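Local coordinates for actin-related protein 8 (Homo sapiens, PDB 4FO0) that binds ATP with low basal ATPase activity, cannot polymerise, and is a proposed core component of the chromatin-remodelling INO80 complex, at residues T35-I40 against I553-G558; L329-F334 against Q347-D352. All blocks are in the same frame, centred on the assembly; numbering follows the deposited sequence.

Interaction 1. Residues T35-I40 against I553-G558; sequences TLPASI and IAWKGG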
loop_
_atom_site.group_PDB
_atom_site.type_symbol
_atom_site.label_atom_id
_atom_site.label_comp_id
_atom_site.label_asym_id
_atom_site.label_seq_id
_atom_site.Cartn_x
_atom_site.Cartn_y
_atom_site.Cartn_z
ATOM N N THR A 35 10.399 -3.029 17.846
ATOM C CA THR A 35 10.642 -4.126 16.928
ATOM C C THR A 35 9.584 -4.091 15.834
ATOM O O THR A 35 9.889 -4.182 14.639
ATOM C CB THR A 35 10.607 -5.464 17.656
ATOM O OG1 THR A 35 11.135 -5.291 18.980
ATOM C CG2 THR A 35 11.438 -6.489 16.892
ATOM N N LEU A 36 8.336 -3.950 16.264
ATOM C CA LEU A 36 7.234 -3.635 15.371
ATOM C C LEU A 36 6.771 -2.199 15.580
ATOM O O LEU A 36 6.638 -1.739 16.716
ATOM C CB LEU A 36 6.059 -4.566 15.633
ATOM C CG LEU A 36 6.377 -6.036 15.441
ATOM C CD1 LEU A 36 5.132 -6.837 15.723
ATOM C CD2 LEU A 36 6.915 -6.294 14.034
ATOM N N PRO A 37 6.510 -1.488 14.478
ATOM C CA PRO A 37 5.887 -0.167 14.558
ATOM C C PRO A 37 4.397 -0.327 14.804
ATOM O O PRO A 37 3.842 -1.380 14.502
ATOM C CB PRO A 37 6.089 0.381 13.148
ATOM C CG PRO A 37 6.027 -0.844 12.283
ATOM C CD PRO A 37 6.739 -1.909 13.082
ATOM N N ALA A 38 3.749 0.710 15.319
ATOM C CA ALA A 38 2.292 0.747 15.308
ATOM C C ALA A 38 1.783 0.939 13.875
ATOM O O ALA A 38 2.420 1.613 13.048
ATOM C CB ALA A 38 1.774 1.837 16.205
ATOM N N SER A 39 0.645 0.322 13.592
ATOM C CA SER A 39 0.023 0.393 12.280
ATOM C C SER A 39 -1.353 0.984 12.446
ATOM O O SER A 39 -2.205 0.412 13.121
ATOM C CB SER A 39 -0.088 -0.997 11.647
ATOM O OG SER A 39 1.132 -1.394 11.022
ATOM N N ILE A 40 -1.565 2.142 11.842
ATOM C CA ILE A 40 -2.829 2.845 11.979
ATOM C C ILE A 40 -3.453 3.089 10.619
ATOM O O ILE A 40 -2.749 3.478 9.673
ATOM C CB ILE A 40 -2.614 4.220 12.655
ATOM C CG1 ILE A 40 -2.138 4.029 14.089
ATOM C CG2 ILE A 40 -3.880 5.058 12.610
ATOM C CD1 ILE A 40 -0.727 3.526 14.171
ATOM N N ILE A 553 9.216 -3.908 5.974
ATOM C CA ILE A 553 10.605 -3.842 5.546
ATOM C C ILE A 553 11.132 -2.403 5.467
ATOM O O ILE A 553 12.226 -2.100 5.963
ATOM C CB ILE A 553 10.824 -4.538 4.183
ATOM C CG1 ILE A 553 10.191 -5.926 4.180
ATOM C CG2 ILE A 553 12.308 -4.637 3.870
ATOM C CD1 ILE A 553 10.538 -6.734 5.393
ATOM N N ALA A 554 10.366 -1.518 4.838
ATOM C CA ALA A 554 10.837 -0.159 4.644
ATOM C C ALA A 554 10.900 0.578 5.980
ATOM O O ALA A 554 11.894 1.250 6.304
ATOM C CB ALA A 554 9.960 0.568 3.671
ATOM N N TRP A 555 9.841 0.450 6.766
ATOM C CA TRP A 555 9.860 1.068 8.072
ATOM C C TRP A 555 11.081 0.558 8.859
ATOM O O TRP A 555 11.822 1.340 9.443
ATOM C CB TRP A 555 8.551 0.830 8.843
ATOM C CG TRP A 555 8.593 1.517 10.161
ATOM C CD1 TRP A 555 8.170 2.792 10.444
ATOM C CD2 TRP A 555 9.161 1.005 11.369
ATOM N NE1 TRP A 555 8.423 3.091 11.759
ATOM C CE2 TRP A 555 9.035 2.012 12.349
ATOM C CE3 TRP A 555 9.761 -0.209 11.722
ATOM C CZ2 TRP A 555 9.476 1.833 13.659
ATOM C CZ3 TRP A 555 10.204 -0.381 13.016
ATOM C CH2 TRP A 555 10.059 0.630 13.971
ATOM N N LYS A 556 11.309 -0.751 8.861
ATOM C CA LYS A 556 12.457 -1.289 9.584
ATOM C C LYS A 556 13.762 -0.702 9.062
ATOM O O LYS A 556 14.657 -0.363 9.838
ATOM C CB LYS A 556 12.461 -2.813 9.551
ATOM C CG LYS A 556 11.533 -3.380 10.604
ATOM C CD LYS A 556 11.405 -4.909 10.600
ATOM C CE LYS A 556 10.661 -5.347 11.876
ATOM N NZ LYS A 556 10.475 -6.811 12.040
ATOM N N GLY A 557 13.855 -0.560 7.747
ATOM C CA GLY A 557 14.987 0.111 7.151
ATOM C C GLY A 557 15.184 1.530 7.652
ATOM O O GLY A 557 16.307 2.010 7.759
ATOM N N GLY A 558 14.085 2.216 7.941
ATOM C CA GLY A 558 14.156 3.572 8.455
ATOM C C GLY A 558 14.827 3.603 9.815
ATOM O O GLY A 558 15.702 4.433 10.078
#

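Interaction 2. Residues L329-F334 against Q347-D352; sequences LQDHEF and QFRLGD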
loop_
_atom_site.group_PDB
_atom_site.type_symbol
_atom_site.label_atom_id
_atom_site.label_comp_id
_atom_site.label_asym_id
_atom_site.label_seq_id
_atom_site.Cartn_x
_atom_site.Cartn_y
_atom_site.Cartn_z
ATOM N N LEU A 329 -13.629 -25.709 -8.784
ATOM C CA LEU A 329 -14.539 -25.028 -7.882
ATOM C C LEU A 329 -14.248 -25.504 -6.463
ATOM O O LEU A 329 -14.086 -26.694 -6.236
ATOM C CB LEU A 329 -15.986 -25.308 -8.280
ATOM C CG LEU A 329 -16.550 -24.420 -9.388
ATOM C CD1 LEU A 329 -17.787 -25.045 -9.971
ATOM C CD2 LEU A 329 -16.878 -23.025 -8.868
ATOM N N GLN A 330 -14.130 -24.573 -5.522
ATOM C CA GLN A 330 -13.903 -24.923 -4.123
ATOM C C GLN A 330 -15.016 -24.381 -3.252
ATOM O O GLN A 330 -15.609 -23.327 -3.527
ATOM C CB GLN A 330 -12.574 -24.373 -3.607
ATOM C CG GLN A 330 -11.479 -25.404 -3.430
ATOM C CD GLN A 330 -10.702 -25.648 -4.717
ATOM O OE1 GLN A 330 -9.724 -24.956 -4.998
ATOM N NE2 GLN A 330 -11.139 -26.632 -5.508
ATOM N N ASP A 331 -15.295 -25.105 -2.182
ATOM C CA ASP A 331 -16.275 -24.644 -1.219
ATOM C C ASP A 331 -15.588 -23.832 -0.138
ATOM O O ASP A 331 -14.624 -24.289 0.482
ATOM C CB ASP A 331 -17.063 -25.818 -0.654
ATOM C CG ASP A 331 -18.119 -26.316 -1.626
ATOM O OD1 ASP A 331 -18.793 -25.471 -2.254
ATOM O OD2 ASP A 331 -18.264 -27.546 -1.777
ATOM N N HIS A 332 -16.061 -22.602 0.033
ATOM C CA HIS A 332 -15.504 -21.667 1.007
ATOM C C HIS A 332 -16.581 -21.118 1.938
ATOM O O HIS A 332 -17.784 -21.184 1.654
ATOM C CB HIS A 332 -14.840 -20.489 0.293
ATOM C CG HIS A 332 -13.722 -20.879 -0.621
ATOM N ND1 HIS A 332 -12.459 -21.187 -0.161
ATOM C CD2 HIS A 332 -13.671 -20.992 -1.971
ATOM C CE1 HIS A 332 -11.679 -21.479 -1.187
ATOM N NE2 HIS A 332 -12.391 -21.370 -2.295
ATOM N N GLU A 333 -16.154 -20.561 3.056
ATOM C CA GLU A 333 -17.106 -19.839 3.877
ATOM C C GLU A 333 -16.440 -18.598 4.417
ATOM O O GLU A 333 -15.220 -18.556 4.572
ATOM C CB GLU A 333 -17.613 -20.708 5.017
ATOM C CG GLU A 333 -16.562 -21.032 6.059
ATOM C CD GLU A 333 -17.037 -22.090 7.045
ATOM O OE1 GLU A 333 -16.334 -22.306 8.066
ATOM O OE2 GLU A 333 -18.111 -22.701 6.789
ATOM N N PHE A 334 -17.244 -17.580 4.685
ATOM C CA PHE A 334 -16.720 -16.377 5.300
ATOM C C PHE A 334 -17.740 -15.787 6.255
ATOM O O PHE A 334 -18.940 -16.066 6.150
ATOM C CB PHE A 334 -16.308 -15.358 4.230
ATOM C CG PHE A 334 -17.457 -14.797 3.423
ATOM C CD1 PHE A 334 -17.930 -15.460 2.303
ATOM C CD2 PHE A 334 -18.039 -13.585 3.768
ATOM C CE1 PHE A 334 -18.987 -14.934 1.546
ATOM C CE2 PHE A 334 -19.092 -13.048 3.015
ATOM C CZ PHE A 334 -19.559 -13.718 1.898
ATOM N N GLN A 347 -21.724 -19.674 3.260
ATOM C CA GLN A 347 -21.114 -20.658 2.365
ATOM C C GLN A 347 -21.048 -20.086 0.960
ATOM O O GLN A 347 -22.001 -19.462 0.481
ATOM C CB GLN A 347 -21.947 -21.940 2.291
ATOM C CG GLN A 347 -22.275 -22.569 3.617
ATOM C CD GLN A 347 -21.038 -22.862 4.427
ATOM O OE1 GLN A 347 -20.095 -23.496 3.947
ATOM N NE2 GLN A 347 -21.026 -22.393 5.668
ATOM N N PHE A 348 -19.934 -20.286 0.276
ATOM C CA PHE A 348 -20.033 -20.198 -1.174
ATOM C C PHE A 348 -18.900 -20.788 -1.961
ATOM O O PHE A 348 -17.840 -21.124 -1.422
ATOM C CB PHE A 348 -20.403 -18.803 -1.660
ATOM C CG PHE A 348 -19.242 -17.920 -1.914
ATOM C CD1 PHE A 348 -19.268 -17.032 -2.991
ATOM C CD2 PHE A 348 -18.149 -17.931 -1.067
ATOM C CE1 PHE A 348 -18.210 -16.186 -3.232
ATOM C CE2 PHE A 348 -17.073 -17.092 -1.302
ATOM C CZ PHE A 348 -17.106 -16.217 -2.384
ATOM N N ARG A 349 -19.163 -20.946 -3.250
ATOM C CA ARG A 349 -18.268 -21.697 -4.114
ATOM C C ARG A 349 -17.490 -20.767 -5.038
ATOM O O ARG A 349 -18.075 -19.916 -5.700
ATOM C CB ARG A 349 -19.087 -22.687 -4.912
ATOM C CG ARG A 349 -18.359 -23.938 -5.258
ATOM C CD ARG A 349 -19.346 -24.940 -5.802
ATOM N NE ARG A 349 -19.716 -25.907 -4.778
ATOM C CZ ARG A 349 -20.672 -26.811 -4.934
ATOM N NH1 ARG A 349 -21.359 -26.849 -6.069
ATOM N NH2 ARG A 349 -20.947 -27.667 -3.959
ATOM N N LEU A 350 -16.167 -20.912 -5.054
ATOM C CA LEU A 350 -15.325 -20.074 -5.902
ATOM C C LEU A 350 -14.423 -20.867 -6.814
ATOM O O LEU A 350 -13.883 -21.915 -6.429
ATOM C CB LEU A 350 -14.459 -19.147 -5.058
ATOM C CG LEU A 350 -15.115 -17.796 -4.825
ATOM C CD1 LEU A 350 -14.150 -16.849 -4.152
ATOM C CD2 LEU A 350 -15.620 -17.255 -6.154
ATOM N N GLY A 351 -14.225 -20.331 -8.011
ATOM C CA GLY A 351 -13.297 -20.918 -8.960
ATOM C C GLY A 351 -12.084 -20.068 -9.288
ATOM O O GLY A 351 -11.212 -19.813 -8.453
ATOM N N ASP A 352 -12.034 -19.613 -10.527
ATOM C CA ASP A 352 -10.816 -19.025 -11.055
ATOM C C ASP A 352 -10.686 -17.563 -10.646
ATOM O O ASP A 352 -9.583 -17.002 -10.584
ATOM C CB ASP A 352 -10.774 -19.210 -12.572
ATOM C CG ASP A 352 -10.840 -20.681 -12.982
ATOM O OD1 ASP A 352 -10.169 -21.527 -12.335
ATOM O OD2 ASP A 352 -11.584 -20.991 -13.940
#

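Interaction 1. Residues T35-I40 against I553-G558
Pro-37 lies flat against the indole of Trp-555, and this meeting of a saturated ring with an aromatic one carries most of the contact. The pyrrolidine atom CB of Pro-37 stands over the six-membered ring of Trp-555, 3.6 Å from its centroid and 17° off the ring normal, which makes it a CH-pi contact. The other ring carbons spread the overlap: CG of Pro-37 is 3.8 Å from CD2 of Trp-555, and CD of Pro-37 is 3.7 Å from CE3 of Trp-555. The proline and the indole pass one another, heading opposite ways. In Trp-555, CG stands anti to the backbone N (chi1 -178°); its CB bond points toward the proline segment, and the ring beyond reaches Pro-37. Lys-556 takes a second route. Its chain, extended beyond CG, runs alongside Leu-36 with the same heading, NZ of Lys-556 4.1 Å from CD2 of Leu-36. The end of the lysine lies near Thr-35 O, with CE of Lys-556 closer (3.1 Å) than its NZ (3.7 Å), but Thr-35 is poorly ordered and this part of the contact is less certain. An alanine in place of Trp-555 would probably leave Pro-37 without the flat surface it rests on, and the carbonyl O of Val-19, which accepts a hydrogen bond from NE1, without that donor. The example illustrates how a turn can be packed against a helix far away in the sequence, chiefly through one proline and one tryptophan: Pro-37 directly precedes strand 38-47, which pairs antiparallel with strand 26-31, while Trp-555 near the start of helix 553-563 also touches His-21 and bonds to Val-19 on strand 17-21, so that the helix, the turn and the sheet meet round one indole.

Interaction 2. Residues L329-F334 against Q347-D352
Arg-349 NE gives Asp-331 OD1 a hydrogen bond of 2.7 Å, bent only to 160°, at the heart of a salt bridge between paired strands. OD1 is met on its syn side, and the carboxylate and guanidinium planes stand 43° apart; the second link, from Arg-349 NH2 to Asp-331 OD2, is weak. On the same face Gln-347 NE2 donates to Glu-333 OE2 at 3.1 Å, reaching its anti side; the Glu-333 chain, extended beyond CG, lies alongside that of Gln-347, which bends at chi2. The other face carries Gln-330, His-332, Phe-348 and Leu-350, a mix of polar and apolar groups, with CD2 of His-332 3.7 Å from CB of Leu-350. Phe-334 turns its edge toward the face of Phe-348 in an offset edge-to-face pair, centroids 5.6 Å apart and planes at 74°. Backbone bonds join Gln-330 with Leu-350 and His-332 with Phe-348, both antiparallel hydrogen-bonded pairs. Tyr-108 of helix 102-109 adds a cation-pi partner to Arg-349, whereas Lys-354 bonds to NE2 of His-332. Phe-319 of helix 306-319 touches His-332, Phe-348 and Leu-350, helix 280-293 packs on the latter two, and strand 115-118 pairs with the far side of strand 343-350.

In the fold
Interactions 1 and 2 occupy separate parts of the actin fold, with centres 35 Å apart and nearest atoms about 23 Å apart. By correspondence with actin, interaction 1 probably belongs to subdomain 1 and the hairpin of interaction 2 to subdomain 4, so they lie across the nucleotide cleft from each other. The side chain of Trp-555 is about 10 Å from the bound ATP and about 9 Å from that of the ATP-binding Asp-252; the side chain of Leu-350 is about 14 Å from the nucleotide. Neither contact touches ATP. One joins segments 513 residues apart, the other the arms of a local hairpin within that interval.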